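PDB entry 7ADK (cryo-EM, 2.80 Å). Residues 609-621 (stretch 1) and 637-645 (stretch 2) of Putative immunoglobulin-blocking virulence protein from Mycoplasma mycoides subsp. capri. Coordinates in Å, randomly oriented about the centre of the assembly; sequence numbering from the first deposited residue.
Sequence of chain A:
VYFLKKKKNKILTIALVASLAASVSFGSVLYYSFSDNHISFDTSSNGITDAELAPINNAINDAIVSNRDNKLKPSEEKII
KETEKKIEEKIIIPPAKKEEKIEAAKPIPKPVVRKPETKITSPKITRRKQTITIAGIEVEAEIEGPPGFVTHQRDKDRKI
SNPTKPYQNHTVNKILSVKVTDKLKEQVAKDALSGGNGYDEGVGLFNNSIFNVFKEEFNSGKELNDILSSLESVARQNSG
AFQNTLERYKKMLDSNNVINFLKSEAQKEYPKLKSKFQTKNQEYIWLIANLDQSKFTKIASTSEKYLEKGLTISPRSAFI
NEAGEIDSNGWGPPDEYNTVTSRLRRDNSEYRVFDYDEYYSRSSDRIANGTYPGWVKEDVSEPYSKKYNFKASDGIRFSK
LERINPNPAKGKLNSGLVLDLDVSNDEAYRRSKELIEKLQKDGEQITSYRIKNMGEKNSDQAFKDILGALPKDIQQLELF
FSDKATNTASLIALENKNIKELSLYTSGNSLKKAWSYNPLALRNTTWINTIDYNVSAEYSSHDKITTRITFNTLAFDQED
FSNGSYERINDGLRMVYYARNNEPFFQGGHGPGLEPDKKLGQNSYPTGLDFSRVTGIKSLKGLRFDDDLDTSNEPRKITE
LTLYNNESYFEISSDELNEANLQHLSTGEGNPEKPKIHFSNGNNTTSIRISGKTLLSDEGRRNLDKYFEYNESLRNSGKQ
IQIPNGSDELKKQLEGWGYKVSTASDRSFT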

# COMPACT_ATOMS: atom_id res chain seq x y z
N LEU A 609 -17.86 6.01 -15.40
CA LEU A 609 -17.50 7.17 -16.22
C LEU A 609 -16.50 8.07 -15.50
O LEU A 609 -16.76 8.54 -14.40
CB LEU A 609 -18.74 7.98 -16.62
CG LEU A 609 -19.45 7.50 -17.89
CD1 LEU A 609 -20.75 8.27 -18.05
CD2 LEU A 609 -18.63 7.75 -19.14
N ASP A 610 -15.39 8.38 -16.16
CA ASP A 610 -14.39 9.33 -15.70
C ASP A 610 -14.32 10.56 -16.62
O ASP A 610 -14.04 10.46 -17.82
CB ASP A 610 -13.04 8.62 -15.56
CG ASP A 610 -11.89 9.56 -15.22
OD1 ASP A 610 -12.12 10.53 -14.47
OD2 ASP A 610 -10.76 9.38 -15.72
N PHE A 611 -14.54 11.74 -16.05
CA PHE A 611 -14.42 13.03 -16.71
C PHE A 611 -13.29 13.90 -16.14
O PHE A 611 -13.23 15.08 -16.42
CB PHE A 611 -15.79 13.72 -16.73
CG PHE A 611 -16.86 12.98 -17.50
CD1 PHE A 611 -16.72 12.80 -18.89
CD2 PHE A 611 -18.02 12.53 -16.86
CE1 PHE A 611 -17.75 12.20 -19.63
CE2 PHE A 611 -19.05 11.92 -17.61
CZ PHE A 611 -18.91 11.76 -19.00
N SER A 612 -12.34 13.34 -15.39
CA SER A 612 -11.21 14.07 -14.80
C SER A 612 -10.32 14.83 -15.79
O SER A 612 -9.74 15.85 -15.44
CB SER A 612 -10.30 13.09 -14.06
OG SER A 612 -11.02 12.40 -13.09
N ARG A 613 -10.20 14.37 -17.04
CA ARG A 613 -9.41 15.07 -18.07
C ARG A 613 -10.19 16.16 -18.78
O ARG A 613 -9.57 16.96 -19.47
CB ARG A 613 -8.85 14.07 -19.08
CG ARG A 613 -7.94 12.99 -18.49
CD ARG A 613 -7.59 11.98 -19.58
NE ARG A 613 -6.86 10.83 -19.06
CZ ARG A 613 -6.77 9.63 -19.61
NH1 ARG A 613 -7.36 9.34 -20.72
NH2 ARG A 613 -6.10 8.70 -19.04
N VAL A 614 -11.52 16.23 -18.65
CA VAL A 614 -12.39 17.10 -19.45
C VAL A 614 -13.18 18.05 -18.55
O VAL A 614 -14.23 17.73 -18.00
CB VAL A 614 -13.23 16.29 -20.46
CG1 VAL A 614 -13.98 15.09 -19.88
CG2 VAL A 614 -14.22 17.14 -21.23
N THR A 615 -12.63 19.25 -18.37
CA THR A 615 -12.91 20.10 -17.20
C THR A 615 -14.27 20.80 -17.22
O THR A 615 -14.70 21.30 -16.18
CB THR A 615 -11.80 21.14 -17.00
OG1 THR A 615 -11.78 22.09 -18.04
CG2 THR A 615 -10.41 20.51 -16.92
N GLY A 616 -14.96 20.85 -18.36
CA GLY A 616 -16.26 21.52 -18.47
C GLY A 616 -17.47 20.73 -17.95
O GLY A 616 -18.47 21.33 -17.59
N ILE A 617 -17.38 19.41 -17.87
CA ILE A 617 -18.49 18.53 -17.48
C ILE A 617 -18.67 18.53 -15.96
O ILE A 617 -17.74 18.25 -15.20
CB ILE A 617 -18.28 17.11 -18.04
CG1 ILE A 617 -18.15 17.15 -19.57
CG2 ILE A 617 -19.43 16.18 -17.65
CD1 ILE A 617 -17.76 15.83 -20.20
N LYS A 618 -19.89 18.80 -15.49
CA LYS A 618 -20.23 18.87 -14.05
C LYS A 618 -21.32 17.88 -13.63
O LYS A 618 -21.60 17.73 -12.45
CB LYS A 618 -20.61 20.33 -13.72
CG LYS A 618 -19.35 21.22 -13.67
CD LYS A 618 -19.66 22.71 -13.51
CE LYS A 618 -20.26 23.39 -14.74
NZ LYS A 618 -19.29 23.60 -15.84
N SER A 619 -21.94 17.20 -14.57
CA SER A 619 -23.20 16.49 -14.41
C SER A 619 -23.36 15.45 -15.52
O SER A 619 -22.61 15.45 -16.49
CB SER A 619 -24.32 17.53 -14.47
OG SER A 619 -24.33 18.25 -15.68
N LEU A 620 -24.38 14.60 -15.44
CA LEU A 620 -24.86 13.79 -16.57
C LEU A 620 -25.74 14.60 -17.57
O LEU A 620 -26.49 14.00 -18.34
CB LEU A 620 -25.56 12.52 -16.05
CG LEU A 620 -24.64 11.31 -15.84
CD1 LEU A 620 -23.48 11.58 -14.91
CD2 LEU A 620 -25.45 10.16 -15.23
N LYS A 621 -25.70 15.94 -17.57
CA LYS A 621 -26.42 16.76 -18.57
C LYS A 621 -25.92 16.42 -19.98
O LYS A 621 -24.72 16.35 -20.21
CB LYS A 621 -26.23 18.26 -18.28
CG LYS A 621 -27.12 19.15 -19.16
CD LYS A 621 -26.75 20.64 -19.13
CE LYS A 621 -25.72 21.04 -20.19
NZ LYS A 621 -26.31 21.14 -21.54
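Stretch 2 637-645: KITELTLYN

Paired strands satisfy many of their backbone donors and acceptors in each other, and a chain that turns away often finds new partners within itself. The two stretches considered here illustrate both tendencies. Stretch 2 is extended from Glu640 to Leu643 and runs parallel to a strand that begins earlier in the chain and includes Leu609 and Asp610. The register pairs Leu609 with Leu641, their CA atoms 5.0 Å apart, and Asp610 with Thr642, CA to CA 4.6 Å.

Three backbone hydrogen bonds hold this register in the staggered pattern typical of parallel strands. Leu609 N donates to Glu640 O at 3.1 Å, and Leu609 O accepts from Thr642 N at 2.9 Å, so that one residue of stretch 1 reaches two residues of stretch 2 on either side of its partner, Leu641. The third, from Phe611 N to Thr642 O at 2.8 Å, uses the carbonyl of the residue whose amide is already bound to Leu609. Thr642 is thus satisfied through both its backbone NH and its CO. Leu609 O also receives a CA-H...O contact from Leu641 CA at 3.4 Å, an auxiliary approach common between paired strands.

Beyond Phe611 the ladder stops. Phe611 O lies 3.9 Å from Tyr644 N, and its hydrogen bond comes instead from within stretch 1: Val614 N donates to Phe611 O at 3.0 Å, closing a type I turn from Phe611 to Val614. A second type I turn, from Val614 to Ile617, follows directly. Asp610 is tied into the same turn as Phe611. Its OD1 accepts from both Ser612 N, at 3.0 Å, and Ser612 OG, at 2.6 Å, so a single carboxylate oxygen serves the backbone and the side chain of the same residue. The pair remains close to stretch 2, with Asp610 OD1 3.5 Å from Thr642 CB and Ser612 OG 3.2 Å from Thr642 CG2, so Thr642 packs against Asp610 OD1 and Ser612 OG, which are already hydrogen-bonded to each other.

The side chains of Leu609 and Leu641 lie on one face of the sheet, those of Asp610 and Thr642 on the other. The leucine face is apolar: Leu641 CD1 meets the edge of the Phe611 ring at CD2, 3.8 Å away, and both methyls of Leu641 lie against Leu620 CD1, CD2 at 3.4 Å and CD1 at 3.7 Å. Ile638 CD1, before the strand, lies 3.9 Å from Leu620 CD2 and 4.1 Å from Leu609 CD1. Leu643 adds an apolar contact through CD2, 4.3 Å from Phe611 CD2, and its CD1 lies 3.6 Å from the carbonyl oxygen Lys618 O.

Past the last cross-stretch hydrogen bond, Tyr644 adds a further contact. It has the largest area covered by the other stretch, 100 Å², and Thr615 CG2 sits over one face of its ring, 3.6 Å from the centroid, in a CH-π contact. The hydroxyls of both residues, Tyr644 OH and Thr615 OG1, are hydrogen-bonded elsewhere in the structure.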

# COMPACT_ATOMS: atom_id res chain seq x y z
N LYS A 637 -27.17 1.85 -16.66
CA LYS A 637 -27.04 2.61 -15.41
C LYS A 637 -25.59 2.57 -14.93
O LYS A 637 -24.98 1.51 -14.91
CB LYS A 637 -27.97 2.05 -14.32
CG LYS A 637 -29.48 2.10 -14.60
CD LYS A 637 -30.00 3.53 -14.69
CE LYS A 637 -31.51 3.63 -14.92
NZ LYS A 637 -32.30 3.47 -13.69
N ILE A 638 -25.02 3.72 -14.57
CA ILE A 638 -23.62 3.79 -14.13
C ILE A 638 -23.55 3.61 -12.62
O ILE A 638 -24.48 3.96 -11.90
CB ILE A 638 -22.90 5.04 -14.67
CG1 ILE A 638 -23.37 6.34 -14.01
CG2 ILE A 638 -23.00 5.08 -16.20
CD1 ILE A 638 -22.58 7.58 -14.44
N THR A 639 -22.46 3.01 -12.14
CA THR A 639 -22.20 2.79 -10.71
C THR A 639 -21.29 3.85 -10.12
O THR A 639 -21.26 4.04 -8.91
CB THR A 639 -21.61 1.39 -10.44
OG1 THR A 639 -20.34 1.22 -11.00
CG2 THR A 639 -22.48 0.24 -10.93
N GLU A 640 -20.55 4.58 -10.95
CA GLU A 640 -19.50 5.48 -10.52
C GLU A 640 -19.31 6.62 -11.52
O GLU A 640 -19.37 6.41 -12.73
CB GLU A 640 -18.22 4.67 -10.33
CG GLU A 640 -17.11 5.46 -9.66
CD GLU A 640 -16.07 4.50 -9.08
OE1 GLU A 640 -15.76 4.58 -7.88
OE2 GLU A 640 -15.56 3.63 -9.82
N LEU A 641 -19.06 7.83 -11.01
CA LEU A 641 -18.88 9.05 -11.78
C LEU A 641 -17.74 9.88 -11.19
O LEU A 641 -17.88 10.44 -10.12
CB LEU A 641 -20.20 9.83 -11.75
CG LEU A 641 -20.16 11.19 -12.46
CD1 LEU A 641 -19.98 11.04 -13.96
CD2 LEU A 641 -21.43 11.97 -12.18
N THR A 642 -16.63 10.00 -11.90
CA THR A 642 -15.54 10.90 -11.52
C THR A 642 -15.62 12.19 -12.34
O THR A 642 -15.79 12.16 -13.55
CB THR A 642 -14.16 10.25 -11.63
OG1 THR A 642 -14.14 9.00 -10.99
CG2 THR A 642 -13.10 11.11 -10.97
N LEU A 643 -15.52 13.32 -11.66
CA LEU A 643 -15.62 14.67 -12.18
C LEU A 643 -14.32 15.42 -11.93
O LEU A 643 -13.68 15.27 -10.89
CB LEU A 643 -16.81 15.37 -11.52
CG LEU A 643 -18.18 14.77 -11.84
CD1 LEU A 643 -19.26 15.42 -11.00
CD2 LEU A 643 -18.53 14.92 -13.31
N TYR A 644 -13.96 16.31 -12.83
CA TYR A 644 -12.93 17.29 -12.56
C TYR A 644 -13.38 18.29 -11.49
O TYR A 644 -14.46 18.86 -11.59
CB TYR A 644 -12.54 17.99 -13.84
CG TYR A 644 -11.47 19.02 -13.61
CD1 TYR A 644 -10.15 18.61 -13.38
CD2 TYR A 644 -11.79 20.39 -13.58
CE1 TYR A 644 -9.15 19.56 -13.18
CE2 TYR A 644 -10.79 21.34 -13.40
CZ TYR A 644 -9.46 20.93 -13.21
OH TYR A 644 -8.47 21.83 -13.11
N ASN A 645 -12.52 18.55 -10.49
CA ASN A 645 -12.62 19.74 -9.65
C ASN A 645 -11.26 20.27 -9.20
O ASN A 645 -10.30 19.52 -9.05
CB ASN A 645 -13.57 19.52 -8.47
CG ASN A 645 -14.08 20.83 -7.93
OD1 ASN A 645 -14.12 21.84 -8.62
ND2 ASN A 645 -14.44 20.90 -6.69